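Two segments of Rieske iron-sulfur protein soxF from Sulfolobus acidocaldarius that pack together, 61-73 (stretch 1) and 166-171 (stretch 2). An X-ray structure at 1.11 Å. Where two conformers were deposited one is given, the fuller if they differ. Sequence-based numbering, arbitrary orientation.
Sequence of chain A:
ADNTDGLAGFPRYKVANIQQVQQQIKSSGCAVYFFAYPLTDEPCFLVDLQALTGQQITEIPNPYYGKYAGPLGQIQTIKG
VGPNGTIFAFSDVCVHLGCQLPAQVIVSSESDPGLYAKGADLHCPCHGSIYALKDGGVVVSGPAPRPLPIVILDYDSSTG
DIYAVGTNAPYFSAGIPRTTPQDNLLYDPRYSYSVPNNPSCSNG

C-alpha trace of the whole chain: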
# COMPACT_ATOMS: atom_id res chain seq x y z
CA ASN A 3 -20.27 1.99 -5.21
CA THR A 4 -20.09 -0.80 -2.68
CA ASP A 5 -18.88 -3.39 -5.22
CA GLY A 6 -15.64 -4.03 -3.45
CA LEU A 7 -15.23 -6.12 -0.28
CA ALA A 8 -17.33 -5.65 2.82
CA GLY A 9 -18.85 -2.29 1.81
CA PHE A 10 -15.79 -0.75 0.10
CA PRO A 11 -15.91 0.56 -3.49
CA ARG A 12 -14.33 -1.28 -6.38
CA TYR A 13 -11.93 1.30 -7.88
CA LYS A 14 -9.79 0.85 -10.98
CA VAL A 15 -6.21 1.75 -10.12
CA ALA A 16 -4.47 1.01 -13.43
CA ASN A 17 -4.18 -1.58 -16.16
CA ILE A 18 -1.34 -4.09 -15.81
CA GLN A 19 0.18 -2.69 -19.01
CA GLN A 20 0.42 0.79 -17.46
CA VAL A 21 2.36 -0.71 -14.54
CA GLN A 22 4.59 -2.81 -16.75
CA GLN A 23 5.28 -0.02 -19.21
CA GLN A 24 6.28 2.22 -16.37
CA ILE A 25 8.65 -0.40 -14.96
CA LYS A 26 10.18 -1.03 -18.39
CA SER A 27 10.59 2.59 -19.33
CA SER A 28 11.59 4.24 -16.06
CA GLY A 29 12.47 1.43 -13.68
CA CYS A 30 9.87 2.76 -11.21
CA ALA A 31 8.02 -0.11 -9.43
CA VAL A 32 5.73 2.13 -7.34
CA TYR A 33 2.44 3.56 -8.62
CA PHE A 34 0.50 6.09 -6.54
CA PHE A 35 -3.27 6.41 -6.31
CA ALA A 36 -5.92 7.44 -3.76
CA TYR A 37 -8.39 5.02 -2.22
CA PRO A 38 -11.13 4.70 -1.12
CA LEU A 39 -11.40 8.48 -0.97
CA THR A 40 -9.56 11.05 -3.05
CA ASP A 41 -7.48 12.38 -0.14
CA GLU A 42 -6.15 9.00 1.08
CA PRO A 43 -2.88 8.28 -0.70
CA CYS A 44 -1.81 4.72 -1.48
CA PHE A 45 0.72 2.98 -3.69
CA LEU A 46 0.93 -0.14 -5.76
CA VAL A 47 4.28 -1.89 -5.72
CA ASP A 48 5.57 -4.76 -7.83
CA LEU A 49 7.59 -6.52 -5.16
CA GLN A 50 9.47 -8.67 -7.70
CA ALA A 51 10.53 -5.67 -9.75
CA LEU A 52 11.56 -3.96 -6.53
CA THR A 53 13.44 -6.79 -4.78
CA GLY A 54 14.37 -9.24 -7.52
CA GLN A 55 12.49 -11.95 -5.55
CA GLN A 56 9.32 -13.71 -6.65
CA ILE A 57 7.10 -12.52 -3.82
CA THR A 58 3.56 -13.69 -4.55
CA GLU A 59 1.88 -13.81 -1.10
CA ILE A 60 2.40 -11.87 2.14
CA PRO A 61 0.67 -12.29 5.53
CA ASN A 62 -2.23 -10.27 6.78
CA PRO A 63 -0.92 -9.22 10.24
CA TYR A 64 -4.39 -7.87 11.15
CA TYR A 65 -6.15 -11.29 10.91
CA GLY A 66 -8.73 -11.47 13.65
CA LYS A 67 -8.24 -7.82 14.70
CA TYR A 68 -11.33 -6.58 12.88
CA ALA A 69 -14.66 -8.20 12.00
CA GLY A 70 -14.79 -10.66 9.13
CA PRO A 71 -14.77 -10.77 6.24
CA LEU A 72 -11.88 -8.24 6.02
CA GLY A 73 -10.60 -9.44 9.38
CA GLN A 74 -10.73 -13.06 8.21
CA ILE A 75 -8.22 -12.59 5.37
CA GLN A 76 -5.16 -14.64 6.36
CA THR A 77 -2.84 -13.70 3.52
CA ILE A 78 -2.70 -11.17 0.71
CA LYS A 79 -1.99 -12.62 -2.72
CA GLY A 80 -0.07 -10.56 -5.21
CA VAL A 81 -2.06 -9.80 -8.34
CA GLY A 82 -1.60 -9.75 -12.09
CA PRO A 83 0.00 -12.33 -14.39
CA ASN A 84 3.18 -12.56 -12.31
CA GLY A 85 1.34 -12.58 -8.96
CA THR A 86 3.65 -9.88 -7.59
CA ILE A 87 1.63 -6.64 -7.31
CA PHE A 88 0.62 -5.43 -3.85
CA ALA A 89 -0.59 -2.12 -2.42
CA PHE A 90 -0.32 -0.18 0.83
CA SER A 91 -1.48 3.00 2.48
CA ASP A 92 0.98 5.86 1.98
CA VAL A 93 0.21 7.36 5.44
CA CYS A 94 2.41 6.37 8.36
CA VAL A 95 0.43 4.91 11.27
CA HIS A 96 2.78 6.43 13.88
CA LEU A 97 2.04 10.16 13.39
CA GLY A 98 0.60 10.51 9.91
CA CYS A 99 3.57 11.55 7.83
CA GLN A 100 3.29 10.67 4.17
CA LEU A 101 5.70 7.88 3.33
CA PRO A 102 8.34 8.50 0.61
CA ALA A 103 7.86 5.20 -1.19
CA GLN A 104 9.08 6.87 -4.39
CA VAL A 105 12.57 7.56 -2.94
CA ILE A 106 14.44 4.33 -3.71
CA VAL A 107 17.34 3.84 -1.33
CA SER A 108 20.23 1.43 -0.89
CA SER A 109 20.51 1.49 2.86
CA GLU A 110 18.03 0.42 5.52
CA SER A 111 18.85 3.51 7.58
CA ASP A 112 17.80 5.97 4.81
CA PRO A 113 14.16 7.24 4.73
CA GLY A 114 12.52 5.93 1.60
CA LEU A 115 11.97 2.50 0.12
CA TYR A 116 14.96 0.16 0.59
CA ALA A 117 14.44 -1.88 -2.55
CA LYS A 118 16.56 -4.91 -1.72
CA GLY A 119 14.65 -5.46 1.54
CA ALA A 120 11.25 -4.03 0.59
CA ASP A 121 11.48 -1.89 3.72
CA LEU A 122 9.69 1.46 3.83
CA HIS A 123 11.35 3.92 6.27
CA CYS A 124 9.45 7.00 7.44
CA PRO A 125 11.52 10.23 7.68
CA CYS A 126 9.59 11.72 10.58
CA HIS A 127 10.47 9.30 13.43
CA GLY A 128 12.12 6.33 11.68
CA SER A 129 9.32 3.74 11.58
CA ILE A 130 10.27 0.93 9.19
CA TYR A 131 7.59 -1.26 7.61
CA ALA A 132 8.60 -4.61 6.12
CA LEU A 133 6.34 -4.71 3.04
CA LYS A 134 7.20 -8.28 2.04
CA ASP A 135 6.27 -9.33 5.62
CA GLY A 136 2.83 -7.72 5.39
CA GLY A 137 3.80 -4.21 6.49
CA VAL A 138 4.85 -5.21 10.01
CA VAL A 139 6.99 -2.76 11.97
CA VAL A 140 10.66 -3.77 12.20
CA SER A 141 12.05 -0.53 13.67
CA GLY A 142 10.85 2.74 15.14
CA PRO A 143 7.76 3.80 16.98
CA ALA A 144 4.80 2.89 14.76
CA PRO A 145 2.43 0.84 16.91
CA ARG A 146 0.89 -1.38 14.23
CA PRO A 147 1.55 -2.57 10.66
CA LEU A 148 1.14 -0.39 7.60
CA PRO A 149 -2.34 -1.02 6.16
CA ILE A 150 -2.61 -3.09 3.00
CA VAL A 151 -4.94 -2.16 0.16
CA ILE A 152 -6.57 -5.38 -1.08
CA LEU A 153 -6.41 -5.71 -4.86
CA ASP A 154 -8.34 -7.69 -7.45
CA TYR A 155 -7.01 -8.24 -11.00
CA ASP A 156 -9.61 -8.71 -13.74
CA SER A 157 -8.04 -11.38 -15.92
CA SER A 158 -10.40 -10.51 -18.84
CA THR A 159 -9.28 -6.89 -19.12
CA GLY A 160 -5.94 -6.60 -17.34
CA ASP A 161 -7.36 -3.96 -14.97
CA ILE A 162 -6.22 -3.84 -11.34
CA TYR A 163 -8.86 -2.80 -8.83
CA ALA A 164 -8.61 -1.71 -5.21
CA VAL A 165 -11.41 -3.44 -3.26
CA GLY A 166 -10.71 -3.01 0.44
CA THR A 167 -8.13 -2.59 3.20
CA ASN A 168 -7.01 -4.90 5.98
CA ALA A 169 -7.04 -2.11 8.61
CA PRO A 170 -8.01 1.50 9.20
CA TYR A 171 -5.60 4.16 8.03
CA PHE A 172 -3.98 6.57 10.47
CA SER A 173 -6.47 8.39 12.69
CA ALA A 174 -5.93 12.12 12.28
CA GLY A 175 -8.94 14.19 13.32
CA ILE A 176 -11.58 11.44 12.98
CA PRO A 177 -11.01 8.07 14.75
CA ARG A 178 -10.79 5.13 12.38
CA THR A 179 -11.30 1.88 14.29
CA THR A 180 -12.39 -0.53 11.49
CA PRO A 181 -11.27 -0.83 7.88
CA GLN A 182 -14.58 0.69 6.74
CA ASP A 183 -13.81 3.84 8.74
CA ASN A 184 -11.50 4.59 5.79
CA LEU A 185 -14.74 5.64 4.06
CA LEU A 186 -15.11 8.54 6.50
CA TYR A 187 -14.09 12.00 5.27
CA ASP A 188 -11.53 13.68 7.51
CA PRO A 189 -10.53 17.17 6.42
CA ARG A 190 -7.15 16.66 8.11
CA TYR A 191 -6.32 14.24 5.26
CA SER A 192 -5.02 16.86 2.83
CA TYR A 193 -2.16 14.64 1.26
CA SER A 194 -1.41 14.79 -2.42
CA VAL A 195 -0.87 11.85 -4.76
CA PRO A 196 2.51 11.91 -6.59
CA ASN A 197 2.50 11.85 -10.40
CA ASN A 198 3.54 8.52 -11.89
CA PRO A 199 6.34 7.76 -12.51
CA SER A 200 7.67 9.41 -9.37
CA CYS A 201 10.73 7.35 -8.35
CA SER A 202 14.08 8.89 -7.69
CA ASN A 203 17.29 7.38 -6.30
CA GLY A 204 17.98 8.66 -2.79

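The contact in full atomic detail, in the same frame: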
# COMPACT_ATOMS: atom_id res chain seq x y z
N PRO A 61 1.68 -12.06 4.50
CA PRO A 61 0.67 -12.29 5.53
C PRO A 61 -0.21 -11.08 5.73
O PRO A 61 0.20 -9.95 5.49
CB PRO A 61 1.52 -12.56 6.80
CG PRO A 61 2.93 -12.76 6.36
CD PRO A 61 3.03 -11.97 5.05
N ASN A 62 -1.43 -11.33 6.26
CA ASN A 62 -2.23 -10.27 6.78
C ASN A 62 -2.01 -10.19 8.28
O ASN A 62 -2.61 -10.98 9.04
CB ASN A 62 -3.74 -10.46 6.53
CG ASN A 62 -4.53 -9.39 7.20
OD1 ASN A 62 -3.98 -8.32 7.56
ND2 ASN A 62 -5.81 -9.59 7.40
N PRO A 63 -1.20 -9.25 8.79
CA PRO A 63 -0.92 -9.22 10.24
C PRO A 63 -2.12 -8.82 11.08
O PRO A 63 -2.08 -8.97 12.30
CB PRO A 63 0.21 -8.18 10.35
CG PRO A 63 -0.02 -7.29 9.21
CD PRO A 63 -0.50 -8.16 8.06
N TYR A 64 -3.17 -8.29 10.46
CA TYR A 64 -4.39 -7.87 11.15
C TYR A 64 -5.46 -8.98 11.21
O TYR A 64 -6.55 -8.69 11.69
CB TYR A 64 -4.93 -6.61 10.54
CG TYR A 64 -4.14 -5.37 10.77
CD1 TYR A 64 -3.28 -4.85 9.80
CD2 TYR A 64 -4.28 -4.66 11.94
CE1 TYR A 64 -2.59 -3.67 10.04
CE2 TYR A 64 -3.64 -3.46 12.16
CZ TYR A 64 -2.78 -2.96 11.20
OH TYR A 64 -2.21 -1.74 11.45
N TYR A 65 -5.14 -10.21 10.81
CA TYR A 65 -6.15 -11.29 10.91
C TYR A 65 -6.71 -11.34 12.31
O TYR A 65 -5.97 -11.36 13.30
CB TYR A 65 -5.46 -12.61 10.55
CG TYR A 65 -6.39 -13.80 10.74
CD1 TYR A 65 -7.28 -14.16 9.80
CD2 TYR A 65 -6.42 -14.54 11.90
CE1 TYR A 65 -8.14 -15.25 9.95
CE2 TYR A 65 -7.25 -15.65 12.06
CZ TYR A 65 -8.09 -15.98 11.05
OH TYR A 65 -8.91 -17.10 11.24
N GLY A 66 -8.03 -11.38 12.40
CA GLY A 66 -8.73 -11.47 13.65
C GLY A 66 -8.79 -10.20 14.47
O GLY A 66 -9.36 -10.17 15.55
N LYS A 67 -8.20 -9.07 13.97
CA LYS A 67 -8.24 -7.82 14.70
C LYS A 67 -9.46 -6.99 14.41
O LYS A 67 -9.76 -6.04 15.15
CB LYS A 67 -6.97 -7.01 14.45
CG LYS A 67 -5.67 -7.74 14.88
CD LYS A 67 -5.63 -7.98 16.40
CE LYS A 67 -4.15 -7.92 16.83
N TYR A 68 -10.14 -7.28 13.31
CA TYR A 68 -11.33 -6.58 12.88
C TYR A 68 -12.39 -7.61 12.49
O TYR A 68 -12.07 -8.78 12.27
CB TYR A 68 -11.05 -5.66 11.65
CG TYR A 68 -9.95 -4.64 12.04
CD1 TYR A 68 -8.68 -4.76 11.53
CD2 TYR A 68 -10.19 -3.66 12.94
CE1 TYR A 68 -7.66 -3.88 11.89
CE2 TYR A 68 -9.20 -2.79 13.37
CZ TYR A 68 -7.94 -2.92 12.85
OH TYR A 68 -6.91 -2.11 13.23
N ALA A 69 -13.64 -7.21 12.38
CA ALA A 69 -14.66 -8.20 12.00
C ALA A 69 -14.39 -8.85 10.67
O ALA A 69 -13.78 -8.29 9.71
CB ALA A 69 -16.03 -7.49 11.88
N GLY A 70 -14.87 -10.06 10.51
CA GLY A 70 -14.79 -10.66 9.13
C GLY A 70 -15.83 -9.95 8.31
O GLY A 70 -16.70 -9.28 8.90
N PRO A 71 -15.75 -9.97 6.97
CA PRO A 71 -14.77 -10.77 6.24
C PRO A 71 -13.42 -10.14 6.14
O PRO A 71 -12.44 -10.90 5.95
CB PRO A 71 -15.44 -10.91 4.81
CG PRO A 71 -16.43 -9.84 4.80
CD PRO A 71 -16.83 -9.42 6.17
N LEU A 72 -13.23 -8.80 6.21
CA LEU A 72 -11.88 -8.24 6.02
C LEU A 72 -10.92 -8.73 7.10
O LEU A 72 -9.74 -8.91 6.81
CB LEU A 72 -11.93 -6.71 5.93
CG LEU A 72 -12.60 -6.18 4.71
CD1 LEU A 72 -12.77 -4.67 4.79
CD2 LEU A 72 -11.75 -6.50 3.45
N GLY A 73 -11.41 -8.92 8.31
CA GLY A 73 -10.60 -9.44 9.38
C GLY A 73 -10.28 -10.91 9.27
O GLY A 73 -9.43 -11.42 10.02
N GLY A 166 -10.54 -3.13 -0.99
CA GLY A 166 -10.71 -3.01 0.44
C GLY A 166 -9.37 -2.68 1.10
O GLY A 166 -8.40 -2.44 0.42
N THR A 167 -9.37 -2.68 2.44
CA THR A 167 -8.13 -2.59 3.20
C THR A 167 -8.20 -3.60 4.32
O THR A 167 -9.28 -4.02 4.73
CB THR A 167 -7.83 -1.18 3.75
OG1 THR A 167 -8.76 -0.85 4.78
CG2 THR A 167 -7.91 -0.13 2.66
N ASN A 168 -7.04 -3.97 4.86
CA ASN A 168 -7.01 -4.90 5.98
C ASN A 168 -7.13 -4.22 7.32
O ASN A 168 -7.26 -4.90 8.35
CB ASN A 168 -5.77 -5.80 5.97
CG ASN A 168 -4.47 -5.05 6.19
OD1 ASN A 168 -4.44 -3.80 6.11
ND2 ASN A 168 -3.40 -5.77 6.43
N ALA A 169 -7.10 -2.88 7.37
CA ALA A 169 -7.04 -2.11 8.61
C ALA A 169 -7.43 -0.71 8.33
O ALA A 169 -7.30 -0.21 7.17
CB ALA A 169 -5.62 -2.17 9.14
N PRO A 170 -7.83 0.04 9.35
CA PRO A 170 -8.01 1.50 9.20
C PRO A 170 -6.67 2.18 8.97
O PRO A 170 -5.63 1.80 9.51
CB PRO A 170 -8.56 1.91 10.59
CG PRO A 170 -8.02 0.85 11.53
CD PRO A 170 -8.08 -0.42 10.73
N TYR A 171 -6.73 3.25 8.19
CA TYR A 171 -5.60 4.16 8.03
C TYR A 171 -5.37 4.94 9.32
O TYR A 171 -6.17 4.87 10.28
CB TYR A 171 -5.90 5.12 6.88
CG TYR A 171 -6.11 4.50 5.52
CD1 TYR A 171 -6.89 5.15 4.58
CD2 TYR A 171 -5.55 3.29 5.14
CE1 TYR A 171 -7.09 4.64 3.33
CE2 TYR A 171 -5.75 2.76 3.87
CZ TYR A 171 -6.52 3.43 2.96
OH TYR A 171 -6.70 2.88 1.72
O HOH W 1 -7.69 -7.67 8.42

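The contact is small, with 375 Å² buried over both sides, and N168 is its hub: it has the largest area covered by the other stretch. Its CA-to-CB bond points toward stretch 1, and chi1 of 66° (p) with chi2 of -14° sets the amide so that ND2 reaches N62. The distance from N168 ND2 to N62 OD1 is 2.8 Å and the N-H...acceptor angle is 147°, which makes this the one direct hydrogen bond between the stretches. N168 OD1 is satisfied elsewhere in the structure, so both ends of the amide are engaged and its orientation is well determined.

N62 answers with a t rotamer (chi1 175°, chi2 19°). Its CA-to-CB bond runs sideways to stretch 2, yet the end of the side chain comes nearer, and OD1 serves two donors: N168 ND2 across the contact, and the backbone of its own turn, with Y64 N to N62 OD1 at 3.0 Å and an angle of 152°. The second bond ties the side chain to the type I turn from N62 to Y65, which is itself closed by Y65 N to N62 O at 3.2 Å. The acceptor is therefore held in place by local structure. The other end of the amide is used as well. N62 ND2 donates to water 1 at 2.9 Å, and that water in turn donates to L72 O at 2.9 Å and to N168 O at 2.8 Å. The water thus joins two points of stretch 1 to the backbone of the same residue whose side chain makes the direct bond.

Two tyrosines supply most of the apolar packing, and both adopt the m rotamer with CA-to-CB pointing toward stretch 2. For Y64, chi1 of -70° and chi2 of 101° present a ring face to A169: the methyl carbon A169 CB lies 3.5 Å from the centroid of the Y64 ring and only 11° off its normal, the geometry of a CH-pi contact. N168 ND2 sits instead at the edge, near the ring plane, 3.5 Å from Y64 CD1, so the amide meets the ring laterally while its hydrogen bond is directed to N62. Y68, at chi1 -58° and chi2 107°, approaches obliquely. Its CE1 lies 3.8 Å from A169 CB, which therefore touches both tyrosine rings, and Y68 OH comes within 3.2 Å of P170 CD, a close van der Waals approach to the proline ring.

L72 (m, t; chi1 -68°, chi2 172°) also points toward stretch 2, placing its CD1 3.6 Å from T167 O. That carbonyl is buried by the contact and has no polar partner in the model. T167 turns its own side chain away, and its p rotamer (chi1 70°) lets OG1 donate to A169 O at 2.9 Å. At G166, an ideal CB would lie a tight 3.3 Å from L72 CD2.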